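Local coordinates for protein dipeptidase AC. Metallo peptidase. MEROPS family M19 (Rhodobacter sphaeroides, PDB 3LY0) that probably hydrolyses dipeptides as a zinc-dependent metallopeptidase, and here holds two zinc ions and a phosphinate mimic of L-Ala-D-Ala, at residues 134-139 / 155-160; 150-155 / 201-206; 233-238 / 261-266; 238-243 / 286-291. All coordinates share one frame; numbering follows the deposited sequence.

Contact 1: 134-139 / 155-160; sequences GIMHME and HSLGLR. With ZN (zinc ion), chain D; ZN (zinc ion), chain E; LY0 ((2R)-3-[(R)-[(1R)-1-aminoethyl](hydroxy)phosphoryl]-2-methylpropanoic acid), chain C.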
loop_
_atom_site.group_PDB
_atom_site.type_symbol
_atom_site.label_atom_id
_atom_site.label_comp_id
_atom_site.label_asym_id
_atom_site.label_seq_id
_atom_site.Cartn_x
_atom_site.Cartn_y
_atom_site.Cartn_z
ATOM N N GLY A 134 -4.470 -7.661 10.408
ATOM C CA GLY A 134 -4.679 -7.432 8.990
ATOM C C GLY A 134 -5.838 -6.494 8.758
ATOM O O GLY A 134 -6.898 -6.666 9.352
ATOM N N ILE A 135 -5.645 -5.510 7.885
ATOM C CA ILE A 135 -6.742 -4.666 7.420
ATOM C C ILE A 135 -7.079 -5.068 5.989
ATOM O O ILE A 135 -6.198 -5.108 5.126
ATOM C CB ILE A 135 -6.361 -3.175 7.454
ATOM C CG1 ILE A 135 -6.028 -2.731 8.881
ATOM C CG2 ILE A 135 -7.484 -2.311 6.857
ATOM C CD1 ILE A 135 -5.514 -1.310 8.974
ATOM N N MET A 136 -8.350 -5.386 5.744
ATOM C CA MET A 136 -8.812 -5.661 4.378
ATOM C C MET A 136 -8.843 -4.373 3.549
ATOM O O MET A 136 -9.568 -3.421 3.873
ATOM C CB MET A 136 -10.193 -6.329 4.406
ATOM C CG MET A 136 -10.712 -6.753 3.028
ATOM S SD MET A 136 -12.412 -7.467 3.016
ATOM C CE MET A 136 -12.220 -8.843 4.168
ATOM N N HIS A 137 -8.059 -4.373 2.476
ATOM C CA HIS A 137 -7.836 -3.205 1.638
ATOM C C HIS A 137 -8.128 -3.568 0.197
ATOM O O HIS A 137 -7.801 -4.670 -0.240
ATOM C CB HIS A 137 -6.369 -2.767 1.748
ATOM C CG HIS A 137 -5.982 -1.692 0.778
ATOM N ND1 HIS A 137 -6.253 -0.359 1.003
ATOM C CD2 HIS A 137 -5.352 -1.755 -0.419
ATOM C CE1 HIS A 137 -5.794 0.355 -0.012
ATOM N NE2 HIS A 137 -5.244 -0.467 -0.889
ATOM N N MET A 138 -8.737 -2.650 -0.550
ATOM C CA MET A 138 -8.982 -2.869 -1.971
ATOM C C MET A 138 -8.136 -1.879 -2.771
ATOM O O MET A 138 -8.269 -0.674 -2.602
ATOM C CB MET A 138 -10.485 -2.670 -2.251
ATOM C CG MET A 138 -10.945 -2.883 -3.687
ATOM S SD MET A 138 -12.761 -3.017 -3.818
ATOM C CE MET A 138 -13.012 -4.409 -2.760
ATOM N N GLU A 139 -7.244 -2.392 -3.614
ATOM C CA GLU A 139 -6.351 -1.557 -4.410
ATOM C C GLU A 139 -6.924 -1.492 -5.810
ATOM O O GLU A 139 -6.688 -2.388 -6.619
ATOM C CB GLU A 139 -4.953 -2.173 -4.449
ATOM C CG GLU A 139 -3.972 -1.410 -5.341
ATOM C CD GLU A 139 -2.533 -1.880 -5.174
ATOM O OE1 GLU A 139 -2.314 -3.057 -4.828
ATOM O OE2 GLU A 139 -1.619 -1.076 -5.380
ATOM N N HIS A 155 -17.948 -3.477 2.737
ATOM C CA HIS A 155 -17.806 -2.890 4.059
ATOM C C HIS A 155 -18.375 -3.822 5.132
ATOM O O HIS A 155 -17.772 -4.004 6.198
ATOM C CB HIS A 155 -18.506 -1.539 4.116
ATOM C CG HIS A 155 -18.406 -0.881 5.451
ATOM N ND1 HIS A 155 -19.430 -0.922 6.375
ATOM C CD2 HIS A 155 -17.394 -0.197 6.035
ATOM C CE1 HIS A 155 -19.058 -0.272 7.465
ATOM N NE2 HIS A 155 -17.829 0.179 7.284
ATOM N N SER A 156 -19.525 -4.415 4.837
ATOM C CA SER A 156 -20.191 -5.297 5.779
ATOM C C SER A 156 -19.339 -6.501 6.124
ATOM O O SER A 156 -19.391 -6.998 7.253
ATOM C CB SER A 156 -21.523 -5.753 5.205
ATOM O OG SER A 156 -22.453 -4.686 5.211
ATOM N N LEU A 157 -18.558 -6.980 5.164
ATOM C CA LEU A 157 -17.721 -8.144 5.423
ATOM C C LEU A 157 -16.287 -7.819 5.858
ATOM O O LEU A 157 -15.477 -8.728 6.061
ATOM C CB LEU A 157 -17.774 -9.140 4.258
ATOM C CG LEU A 157 -17.372 -8.657 2.870
ATOM C CD1 LEU A 157 -15.867 -8.505 2.787
ATOM C CD2 LEU A 157 -17.838 -9.660 1.839
ATOM N N GLY A 158 -15.977 -6.532 6.020
ATOM C CA GLY A 158 -14.737 -6.139 6.667
ATOM C C GLY A 158 -13.844 -5.161 5.926
ATOM O O GLY A 158 -12.785 -4.802 6.427
ATOM N N LEU A 159 -14.246 -4.724 4.740
ATOM C CA LEU A 159 -13.406 -3.784 4.002
ATOM C C LEU A 159 -13.287 -2.475 4.775
ATOM O O LEU A 159 -14.311 -1.884 5.152
ATOM C CB LEU A 159 -13.994 -3.516 2.621
ATOM C CG LEU A 159 -13.145 -2.573 1.765
ATOM C CD1 LEU A 159 -11.900 -3.296 1.267
ATOM C CD2 LEU A 159 -13.969 -2.042 0.604
ATOM N N ARG A 160 -12.055 -2.002 4.991
ATOM C CA ARG A 160 -11.866 -0.764 5.743
ATOM C C ARG A 160 -11.001 0.282 5.043
ATOM O O ARG A 160 -10.805 1.380 5.568
ATOM C CB ARG A 160 -11.300 -1.062 7.136
ATOM C CG ARG A 160 -12.268 -1.805 8.064
ATOM C CD ARG A 160 -13.452 -0.928 8.455
ATOM N NE ARG A 160 -14.413 -1.597 9.336
ATOM C CZ ARG A 160 -15.423 -2.343 8.907
ATOM N NH1 ARG A 160 -16.263 -2.889 9.782
ATOM N NH2 ARG A 160 -15.603 -2.556 7.613
HETATM ZN ZN ZN D . -0.393 -3.864 -4.355
HETATM ZN ZN ZN E . 0.385 -0.517 -5.659
HETATM P P LY0 C . 1.544 -2.818 -6.679
HETATM C C1 LY0 C . 1.014 -4.777 -8.597
HETATM N N1 LY0 C . -0.342 -4.719 -6.523
HETATM C C2 LY0 C . 0.967 -4.495 -7.111
HETATM C C4 LY0 C . 3.335 -2.646 -7.052
HETATM C C5 LY0 C . 3.716 -1.412 -7.822
HETATM C C6 LY0 C . 3.094 -0.159 -7.268
HETATM C C7 LY0 C . 5.186 -1.297 -8.132
HETATM O O31 LY0 C . 1.253 -2.660 -5.205
HETATM O O32 LY0 C . 0.691 -1.770 -7.467
HETATM O O61 LY0 C . 3.114 0.972 -8.016
HETATM O O62 LY0 C . 2.534 -0.145 -6.159
HETATM O O HOH W 1 -10.320 -4.855 7.659
#
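Strand 134-139 meets the end of helix 149-157 and the start of strand 159-163 with the touching parts 92° apart, CA of Met136 lying 5.0 Å from CA of Leu159. The helix stops in a Schellman motif at Gly158, whose positive phi suits glycine. Arg160 N then donates almost straight (177°) to Met136 O at 3.1 Å, and a water bridges Met136 N to Gly158 O. Met136, with CG anti to the backbone N and a bend at chi3, crosses Leu157 at about a right angle and sets SD 3.6 Å from Leu157 CD1. Leu159 CD1 wedges between Met136 CG and Met138 CB, 3.8 Å from the latter. Arg160 turns back instead: its NH2 grips His155 O, in the guanidinium plane, and Leu159 O from above the carbonyl plane. At the strand's C-terminal end, Glu139 bridges the zincs, OE1 2.1 Å from one and OE2 2.1 Å from the other. Apolar packing and one straight backbone bond thus join the parts of a beta-alpha-beta unit whose first strand ends in the carboxylate shared by the two zincs.

Contact 2: 150-155 / 201-206; sequences ALHLFH and CNRLKI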
loop_
_atom_site.group_PDB
_atom_site.type_symbol
_atom_site.label_atom_id
_atom_site.label_comp_id
_atom_site.label_asym_id
_atom_site.label_seq_id
_atom_site.Cartn_x
_atom_site.Cartn_y
_atom_site.Cartn_z
ATOM N N ALA A 150 -21.982 -2.474 -4.073
ATOM C CA ALA A 150 -21.004 -3.425 -3.549
ATOM C C ALA A 150 -20.075 -2.809 -2.509
ATOM O O ALA A 150 -19.445 -3.531 -1.755
ATOM C CB ALA A 150 -20.212 -4.074 -4.668
ATOM N N LEU A 151 -19.964 -1.482 -2.482
ATOM C CA LEU A 151 -19.200 -0.838 -1.420
ATOM C C LEU A 151 -19.789 -1.197 -0.060
ATOM O O LEU A 151 -19.065 -1.507 0.879
ATOM C CB LEU A 151 -19.158 0.685 -1.611
ATOM C CG LEU A 151 -18.282 1.459 -0.621
ATOM C CD1 LEU A 151 -16.821 1.172 -0.915
ATOM C CD2 LEU A 151 -18.554 2.962 -0.731
ATOM N N HIS A 152 -21.115 -1.178 0.035
ATOM C CA HIS A 152 -21.769 -1.521 1.285
ATOM C C HIS A 152 -21.593 -2.992 1.613
ATOM O O HIS A 152 -21.371 -3.351 2.767
ATOM C CB HIS A 152 -23.243 -1.122 1.235
ATOM C CG HIS A 152 -23.440 0.341 1.020
ATOM N ND1 HIS A 152 -23.500 1.240 2.062
ATOM C CD2 HIS A 152 -23.544 1.069 -0.117
ATOM C CE1 HIS A 152 -23.648 2.460 1.573
ATOM N NE2 HIS A 152 -23.686 2.383 0.256
ATOM N N LEU A 153 -21.672 -3.846 0.597
ATOM C CA LEU A 153 -21.434 -5.270 0.801
ATOM C C LEU A 153 -20.027 -5.534 1.324
ATOM O O LEU A 153 -19.855 -6.208 2.341
ATOM C CB LEU A 153 -21.646 -6.047 -0.494
ATOM C CG LEU A 153 -23.082 -6.125 -1.000
ATOM C CD1 LEU A 153 -23.096 -6.844 -2.332
ATOM C CD2 LEU A 153 -23.948 -6.864 -0.002
ATOM N N PHE A 154 -19.021 -4.991 0.644
ATOM C CA PHE A 154 -17.647 -5.228 1.069
ATOM C C PHE A 154 -17.392 -4.648 2.455
ATOM O O PHE A 154 -16.703 -5.258 3.260
ATOM C CB PHE A 154 -16.643 -4.697 0.031
ATOM C CG PHE A 154 -16.358 -5.669 -1.087
ATOM C CD1 PHE A 154 -15.455 -6.710 -0.901
ATOM C CD2 PHE A 154 -16.976 -5.536 -2.326
ATOM C CE1 PHE A 154 -15.182 -7.610 -1.923
ATOM C CE2 PHE A 154 -16.712 -6.432 -3.359
ATOM C CZ PHE A 154 -15.811 -7.475 -3.151
ATOM N N HIS A 155 -17.948 -3.477 2.737
ATOM C CA HIS A 155 -17.806 -2.890 4.059
ATOM C C HIS A 155 -18.375 -3.822 5.132
ATOM O O HIS A 155 -17.772 -4.004 6.198
ATOM C CB HIS A 155 -18.506 -1.539 4.116
ATOM C CG HIS A 155 -18.406 -0.881 5.451
ATOM N ND1 HIS A 155 -19.430 -0.922 6.375
ATOM C CD2 HIS A 155 -17.394 -0.197 6.035
ATOM C CE1 HIS A 155 -19.058 -0.272 7.465
ATOM N NE2 HIS A 155 -17.829 0.179 7.284
ATOM N N CYS A 201 -17.384 6.693 1.010
ATOM C CA CYS A 201 -16.308 6.182 1.866
ATOM C C CYS A 201 -16.173 7.029 3.126
ATOM O O CYS A 201 -15.978 6.499 4.222
ATOM C CB CYS A 201 -14.970 6.102 1.131
ATOM S SG CYS A 201 -14.859 4.738 -0.047
ATOM N N ASN A 202 -16.268 8.353 2.977
ATOM C CA ASN A 202 -16.267 9.219 4.154
ATOM C C ASN A 202 -17.399 8.861 5.122
ATOM O O ASN A 202 -17.204 8.802 6.332
ATOM C CB ASN A 202 -16.421 10.690 3.758
ATOM C CG ASN A 202 -15.141 11.311 3.175
ATOM O OD1 ASN A 202 -15.192 12.421 2.656
ATOM N ND2 ASN A 202 -14.001 10.621 3.284
ATOM N N ARG A 203 -18.592 8.636 4.582
ATOM C CA ARG A 203 -19.740 8.331 5.429
ATOM C C ARG A 203 -19.570 6.992 6.140
ATOM O O ARG A 203 -19.880 6.863 7.323
ATOM C CB ARG A 203 -21.033 8.348 4.615
ATOM C CG ARG A 203 -22.272 8.553 5.475
ATOM C CD ARG A 203 -23.540 8.527 4.638
ATOM N NE ARG A 203 -23.741 7.219 4.020
ATOM C CZ ARG A 203 -24.168 6.144 4.675
ATOM N NH1 ARG A 203 -24.320 4.990 4.036
ATOM N NH2 ARG A 203 -24.434 6.218 5.973
ATOM N N LEU A 204 -19.071 6.000 5.411
ATOM C CA LEU A 204 -18.838 4.672 5.965
ATOM C C LEU A 204 -17.561 4.569 6.791
ATOM O O LEU A 204 -17.313 3.533 7.411
ATOM C CB LEU A 204 -18.801 3.634 4.846
ATOM C CG LEU A 204 -20.147 3.404 4.144
ATOM C CD1 LEU A 204 -19.972 2.471 2.950
ATOM C CD2 LEU A 204 -21.169 2.846 5.128
ATOM N N LYS A 205 -16.761 5.640 6.796
ATOM C CA LYS A 205 -15.464 5.649 7.482
ATOM C C LYS A 205 -14.534 4.574 6.922
ATOM O O LYS A 205 -13.856 3.859 7.669
ATOM C CB LYS A 205 -15.649 5.477 8.992
ATOM C CG LYS A 205 -16.603 6.490 9.610
ATOM C CD LYS A 205 -16.060 7.897 9.459
ATOM C CE LYS A 205 -17.050 8.939 9.975
ATOM N NZ LYS A 205 -18.210 9.151 9.049
ATOM N N ILE A 206 -14.535 4.457 5.600
ATOM C CA ILE A 206 -13.563 3.659 4.852
ATOM C C ILE A 206 -12.422 4.580 4.434
ATOM O O ILE A 206 -12.651 5.604 3.799
ATOM C CB ILE A 206 -14.214 3.039 3.593
ATOM C CG1 ILE A 206 -15.305 2.042 4.004
ATOM C CG2 ILE A 206 -13.162 2.361 2.713
ATOM C CD1 ILE A 206 -16.102 1.489 2.842
#
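Cys201 opens the contact from helix 192-204, its SG anti to the carbonyl carbon and 4.2 Å from Leu151 CD2. Two residues on, Arg203 bends at chi3 so that NH1 arrives at the edge of the His152 ring, 3.6 Å from CE1, with guanidinium and ring nearly coplanar (25°); the same NH1 is salt-bridged to Glu200. Leu204 points at the other helix: its CD1 lies 4.0 Å from Leu151 CD2, the two leucine side chains passing antiparallel to each other, and 3.8 Å from His152 ND1. Its CB sits over one face of the His155 ring, offset toward the rim. Lys205, at positive phi, closes the helix in a Schellman motif as its C-prime residue, and its NZ folds back to Asn202 O. Ile206 then turns inward, CG1 3.7 Å from His155 CD2 and CD1 meeting Leu151 CD1 tip to tip at 3.8 Å. An alanine in place of Leu151 would lose both methyls that touch Cys201, Leu204 and Ile206, and would probably loosen the packing between the helices. Leu162 of strand 159-163 meets Leu151, Cys201 and Ile206 from the sheet, so helices 149-157 and 192-204 pack as neighbours on the outside of the barrel, with Phe154 turned toward helix 89-109.

Contact 3: 233-238 / 261-266; sequences HSNAHA and VGLNFA. With ZN (zinc ion), chain E; LY0 ((2R)-3-[(R)-[(1R)-1-aminoethyl](hydroxy)phosphoryl]-2-methylpropanoic acid), chain C.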
loop_
_atom_site.group_PDB
_atom_site.type_symbol
_atom_site.label_atom_id
_atom_site.label_comp_id
_atom_site.label_asym_id
_atom_site.label_seq_id
_atom_site.Cartn_x
_atom_site.Cartn_y
_atom_site.Cartn_z
ATOM N N HIS A 233 1.503 3.684 -0.055
ATOM C CA HIS A 233 2.786 3.206 -0.559
ATOM C C HIS A 233 3.305 4.095 -1.690
ATOM O O HIS A 233 3.289 3.720 -2.867
ATOM C CB HIS A 233 2.758 1.688 -0.898
ATOM C CG HIS A 233 1.746 1.271 -1.933
ATOM N ND1 HIS A 233 0.387 1.484 -1.797
ATOM C CD2 HIS A 233 1.898 0.578 -3.090
ATOM C CE1 HIS A 233 -0.243 0.982 -2.841
ATOM N NE2 HIS A 233 0.645 0.409 -3.633
ATOM N N SER A 234 3.772 5.281 -1.303
ATOM C CA SER A 234 4.250 6.291 -2.260
ATOM C C SER A 234 5.401 7.061 -1.644
ATOM O O SER A 234 5.402 7.317 -0.437
ATOM C CB SER A 234 3.133 7.282 -2.601
ATOM O OG SER A 234 2.040 6.643 -3.227
ATOM N N ASN A 235 6.362 7.460 -2.480
ATOM C CA ASN A 235 7.553 8.157 -2.008
ATOM C C ASN A 235 7.632 9.595 -2.498
ATOM O O ASN A 235 6.635 10.148 -2.967
ATOM C CB ASN A 235 8.803 7.343 -2.347
ATOM C CG ASN A 235 8.775 5.961 -1.700
ATOM O OD1 ASN A 235 8.092 5.754 -0.691
ATOM N ND2 ASN A 235 9.498 5.005 -2.283
ATOM N N ALA A 236 8.808 10.209 -2.376
ATOM C CA ALA A 236 8.941 11.637 -2.656
ATOM C C ALA A 236 9.375 11.911 -4.088
ATOM O O ALA A 236 10.488 11.558 -4.477
ATOM C CB ALA A 236 9.912 12.275 -1.674
ATOM N N HIS A 237 8.500 12.559 -4.852
ATOM C CA HIS A 237 8.788 12.883 -6.246
ATOM C C HIS A 237 10.042 13.744 -6.386
ATOM O O HIS A 237 10.772 13.628 -7.369
ATOM C CB HIS A 237 7.593 13.596 -6.866
ATOM C CG HIS A 237 7.630 13.639 -8.357
ATOM N ND1 HIS A 237 8.245 14.654 -9.057
ATOM C CD2 HIS A 237 7.152 12.776 -9.284
ATOM C CE1 HIS A 237 8.129 14.422 -10.352
ATOM N NE2 HIS A 237 7.470 13.289 -10.516
ATOM N N ALA A 238 10.277 14.599 -5.395
ATOM C CA ALA A 238 11.427 15.505 -5.421
ATOM C C ALA A 238 12.738 14.734 -5.374
ATOM O O ALA A 238 13.769 15.239 -5.829
ATOM C CB ALA A 238 11.340 16.506 -4.275
ATOM N N VAL A 261 1.704 9.118 4.891
ATOM C CA VAL A 261 2.350 8.510 3.732
ATOM C C VAL A 261 3.172 7.318 4.185
ATOM O O VAL A 261 3.981 7.427 5.110
ATOM C CB VAL A 261 3.247 9.511 2.965
ATOM C CG1 VAL A 261 4.004 8.791 1.846
ATOM C CG2 VAL A 261 2.402 10.639 2.386
ATOM N N GLY A 262 2.944 6.173 3.543
ATOM C CA GLY A 262 3.758 4.999 3.793
ATOM C C GLY A 262 4.883 4.873 2.779
ATOM O O GLY A 262 4.646 4.936 1.569
ATOM N N LEU A 263 6.109 4.705 3.275
ATOM C CA LEU A 263 7.276 4.531 2.417
ATOM C C LEU A 263 7.227 3.217 1.642
ATOM O O LEU A 263 7.190 2.141 2.237
ATOM C CB LEU A 263 8.553 4.572 3.255
ATOM C CG LEU A 263 9.850 4.527 2.437
ATOM C CD1 LEU A 263 10.225 5.902 1.915
ATOM C CD2 LEU A 263 10.985 3.928 3.277
ATOM N N ASN A 264 7.247 3.319 0.313
ATOM C CA ASN A 264 7.216 2.159 -0.572
ATOM C C ASN A 264 8.639 1.616 -0.748
ATOM O O ASN A 264 9.562 2.385 -1.043
ATOM C CB ASN A 264 6.613 2.589 -1.913
ATOM C CG ASN A 264 6.251 1.418 -2.791
ATOM O OD1 ASN A 264 6.930 0.397 -2.783
ATOM N ND2 ASN A 264 5.170 1.557 -3.552
ATOM N N PHE A 265 8.828 0.315 -0.527
ATOM C CA PHE A 265 10.159 -0.282 -0.653
ATOM C C PHE A 265 10.523 -0.596 -2.105
ATOM O O PHE A 265 11.624 -1.079 -2.375
ATOM C CB PHE A 265 10.302 -1.582 0.153
ATOM C CG PHE A 265 10.134 -1.431 1.652
ATOM C CD1 PHE A 265 10.082 -0.182 2.255
ATOM C CD2 PHE A 265 10.024 -2.561 2.450
ATOM C CE1 PHE A 265 9.906 -0.070 3.625
ATOM C CE2 PHE A 265 9.865 -2.458 3.816
ATOM C CZ PHE A 265 9.805 -1.208 4.405
ATOM N N ALA A 266 9.618 -0.339 -3.041
ATOM C CA ALA A 266 9.906 -0.619 -4.445
ATOM C C ALA A 266 11.146 0.128 -4.905
ATOM O O ALA A 266 11.223 1.349 -4.782
ATOM C CB ALA A 266 8.716 -0.237 -5.313
HETATM ZN ZN ZN E . 0.385 -0.517 -5.659
HETATM P P LY0 C . 1.544 -2.818 -6.679
HETATM C C1 LY0 C . 1.014 -4.777 -8.597
HETATM N N1 LY0 C . -0.342 -4.719 -6.523
HETATM C C2 LY0 C . 0.967 -4.495 -7.111
HETATM C C4 LY0 C . 3.335 -2.646 -7.052
HETATM C C5 LY0 C . 3.716 -1.412 -7.822
HETATM C C6 LY0 C . 3.094 -0.159 -7.268
HETATM C C7 LY0 C . 5.186 -1.297 -8.132
HETATM O O31 LY0 C . 1.253 -2.660 -5.205
HETATM O O32 LY0 C . 0.691 -1.770 -7.467
HETATM O O61 LY0 C . 3.114 0.972 -8.016
HETATM O O62 LY0 C . 2.534 -0.145 -6.159
#
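His233 NE2 binds one zinc at 2.2 Å, and O62 of the phosphinate ligand, bound to the same ion, lies at the edge of the imidazole. His212 and Glu139 complete the protein ligands of this zinc. The ring's CG occupies the crowded position between backbone N and carbonyl carbon (chi1 59°), and Asn264 runs alongside it, the amide turned 42° from the imidazole. Asn264 ND2 donates to His233 O at 2.9 Å from well above the carbonyl plane, and also to Asp306, a ligand of the other metal site. Asn264 OD1 accepts from Ala266 N at 2.8 Å in an Asx turn, which helps fix the amide's rotation. One shell further out, Asn235 clasps the Asn264 backbone: OD1 receives Asn264 N at 2.8 Å, and ND2 gives to Asn264 O at 2.9 Å, nearly straight at 175°. Both of these bonds use carbonyl lone pairs. ND2 also reaches Phe269 O. An alanine at Asn235 would remove both ends of this clasp and would probably let Asn264 shift beside the metal-binding histidine. Farther back, Ser234 N donates to Gly262 O nearly along the C=O axis, 3.0 Å long. This buried polar network therefore anchors the His233 backbone to the end of strand 260-263 and links the surroundings of the two metal sites.

Contact 4: 238-243 / 286-291; sequences AVTPST and LRHLDH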
loop_
_atom_site.group_PDB
_atom_site.type_symbol
_atom_site.label_atom_id
_atom_site.label_comp_id
_atom_site.label_asym_id
_atom_site.label_seq_id
_atom_site.Cartn_x
_atom_site.Cartn_y
_atom_site.Cartn_z
ATOM N N ALA A 238 10.277 14.599 -5.395
ATOM C CA ALA A 238 11.427 15.505 -5.421
ATOM C C ALA A 238 12.738 14.734 -5.374
ATOM O O ALA A 238 13.769 15.239 -5.829
ATOM C CB ALA A 238 11.340 16.506 -4.275
ATOM N N VAL A 239 12.709 13.519 -4.837
ATOM C CA VAL A 239 13.886 12.659 -4.782
ATOM C C VAL A 239 13.946 11.715 -5.982
ATOM O O VAL A 239 14.993 11.578 -6.621
ATOM C CB VAL A 239 13.904 11.850 -3.466
ATOM C CG1 VAL A 239 15.067 10.888 -3.425
ATOM C CG2 VAL A 239 13.922 12.792 -2.265
ATOM N N THR A 240 12.822 11.061 -6.275
ATOM C CA THR A 240 12.720 10.141 -7.404
ATOM C C THR A 240 11.482 10.511 -8.213
ATOM O O THR A 240 10.362 10.266 -7.769
ATOM C CB THR A 240 12.539 8.690 -6.909
ATOM O OG1 THR A 240 13.700 8.283 -6.182
ATOM C CG2 THR A 240 12.298 7.726 -8.075
ATOM N N PRO A 241 11.671 11.125 -9.393
ATOM C CA PRO A 241 10.544 11.633 -10.189
ATOM C C PRO A 241 9.809 10.551 -10.980
ATOM O O PRO A 241 9.648 10.650 -12.200
ATOM C CB PRO A 241 11.216 12.634 -11.132
ATOM C CG PRO A 241 12.586 12.059 -11.316
ATOM C CD PRO A 241 12.966 11.559 -9.947
ATOM N N SER A 242 9.347 9.531 -10.263
ATOM C CA SER A 242 8.438 8.525 -10.807
ATOM C C SER A 242 7.010 9.060 -10.788
ATOM O O SER A 242 6.627 9.766 -9.860
ATOM C CB SER A 242 8.495 7.259 -9.950
ATOM O OG SER A 242 7.373 6.418 -10.204
ATOM N N THR A 243 6.212 8.716 -11.794
ATOM C CA THR A 243 4.791 9.090 -11.790
ATOM C C THR A 243 4.041 8.621 -10.532
ATOM O O THR A 243 2.987 9.170 -10.198
ATOM C CB THR A 243 4.065 8.511 -13.013
ATOM O OG1 THR A 243 4.380 7.117 -13.120
ATOM C CG2 THR A 243 4.552 9.223 -14.289
ATOM N N LEU A 286 16.869 6.342 3.183
ATOM C CA LEU A 286 16.921 7.421 4.162
ATOM C C LEU A 286 16.713 8.786 3.531
ATOM O O LEU A 286 16.236 9.715 4.174
ATOM C CB LEU A 286 18.250 7.384 4.916
ATOM C CG LEU A 286 18.367 6.184 5.852
ATOM C CD1 LEU A 286 19.795 6.053 6.363
ATOM C CD2 LEU A 286 17.362 6.301 7.000
ATOM N N ARG A 287 17.082 8.918 2.264
ATOM C CA ARG A 287 16.860 10.151 1.540
ATOM C C ARG A 287 15.357 10.412 1.452
ATOM O O ARG A 287 14.883 11.505 1.747
ATOM C CB ARG A 287 17.460 10.020 0.140
ATOM C CG ARG A 287 17.688 11.322 -0.585
ATOM C CD ARG A 287 18.603 11.093 -1.792
ATOM N NE ARG A 287 19.772 10.275 -1.447
ATOM C CZ ARG A 287 20.149 9.170 -2.095
ATOM N NH1 ARG A 287 19.463 8.735 -3.148
ATOM N NH2 ARG A 287 21.227 8.501 -1.694
ATOM N N HIS A 288 14.599 9.397 1.049
ATOM C CA HIS A 288 13.149 9.551 0.974
ATOM C C HIS A 288 12.530 9.771 2.345
ATOM O O HIS A 288 11.674 10.635 2.504
ATOM C CB HIS A 288 12.513 8.348 0.290
ATOM C CG HIS A 288 12.581 8.408 -1.201
ATOM N ND1 HIS A 288 11.621 9.038 -1.969
ATOM C CD2 HIS A 288 13.517 7.948 -2.065
ATOM C CE1 HIS A 288 11.959 8.945 -3.244
ATOM N NE2 HIS A 288 13.099 8.280 -3.329
ATOM N N LEU A 289 12.961 8.995 3.334
ATOM C CA LEU A 289 12.397 9.157 4.676
ATOM C C LEU A 289 12.661 10.550 5.217
ATOM O O LEU A 289 11.761 11.189 5.750
ATOM C CB LEU A 289 12.910 8.097 5.646
ATOM C CG LEU A 289 12.286 6.713 5.510
ATOM C CD1 LEU A 289 13.031 5.728 6.394
ATOM C CD2 LEU A 289 10.800 6.744 5.876
ATOM N N ASP A 290 13.886 11.039 5.061
ATOM C CA ASP A 290 14.196 12.386 5.522
ATOM C C ASP A 290 13.309 13.408 4.844
ATOM O O ASP A 290 12.807 14.330 5.483
ATOM C CB ASP A 290 15.644 12.759 5.215
ATOM C CG ASP A 290 16.642 12.185 6.215
ATOM O OD1 ASP A 290 16.240 11.656 7.277
ATOM O OD2 ASP A 290 17.854 12.278 5.922
ATOM N N HIS A 291 13.140 13.273 3.533
ATOM C CA HIS A 291 12.352 14.250 2.793
ATOM C C HIS A 291 10.893 14.220 3.233
ATOM O O HIS A 291 10.273 15.265 3.440
ATOM C CB HIS A 291 12.459 14.033 1.279
ATOM C CG HIS A 291 11.906 15.166 0.478
ATOM N ND1 HIS A 291 12.684 16.224 0.060
ATOM C CD2 HIS A 291 10.654 15.423 0.036
ATOM C CE1 HIS A 291 11.934 17.080 -0.612
ATOM N NE2 HIS A 291 10.698 16.616 -0.641
#
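An irregular loop, 238-243, runs past helix 283-296, CA of Val239 lying 6.6 Å from CA of His288, and Pro241 centres an inverse gamma turn. Val239 carries most of the packing: CG1, anti to the backbone N, stands over one face of the His288 imidazole in a CH-pi contact, 3.6 Å from the ring centroid, and also meets Arg287 CG at 3.9 Å. Its CG2 packs on His291 CB at 4.0 Å. The ring is fixed at its edge as well, since His288 NE2 donates to Thr240 OG1 at 2.9 Å with the acceptor in the ring plane; that hydroxyl also pairs with Arg271 O, while ND1 accepts from Ala236 N. With both nitrogens engaged, His288 is probably neutral, protonated at NE2. His291 offers NE2 to Asp248, and Ala238 CB rests 3.7 Å from His291 NE2. The arrangement joins the loop following strand 230-231 to an outer helix of the TIM-barrel-like fold of the M19 dipeptidases.

Overall arrangement
The four contacts form two pairs on opposite sides of the chain's centre, with the zinc site between. Contacts 1 and 2, centres 9 Å apart, share His155 and helix 149-157; Phe154 O lies 2.9 Å from Leu159 N, and Phe154 also packs on Met138. Contacts 3 and 4, only 7 Å between centres, share Ala238 and are tied by Ala236 N to His288 ND1 at 3.1 Å. The pairs meet through the metals: although the centres of contacts 1 and 3 are 22 Å apart, Glu139 and His233 bind the same zinc and both contacts reach the phosphinate. Contacts 2 and 4 are peripheral, with nearest atoms about 21 Å apart.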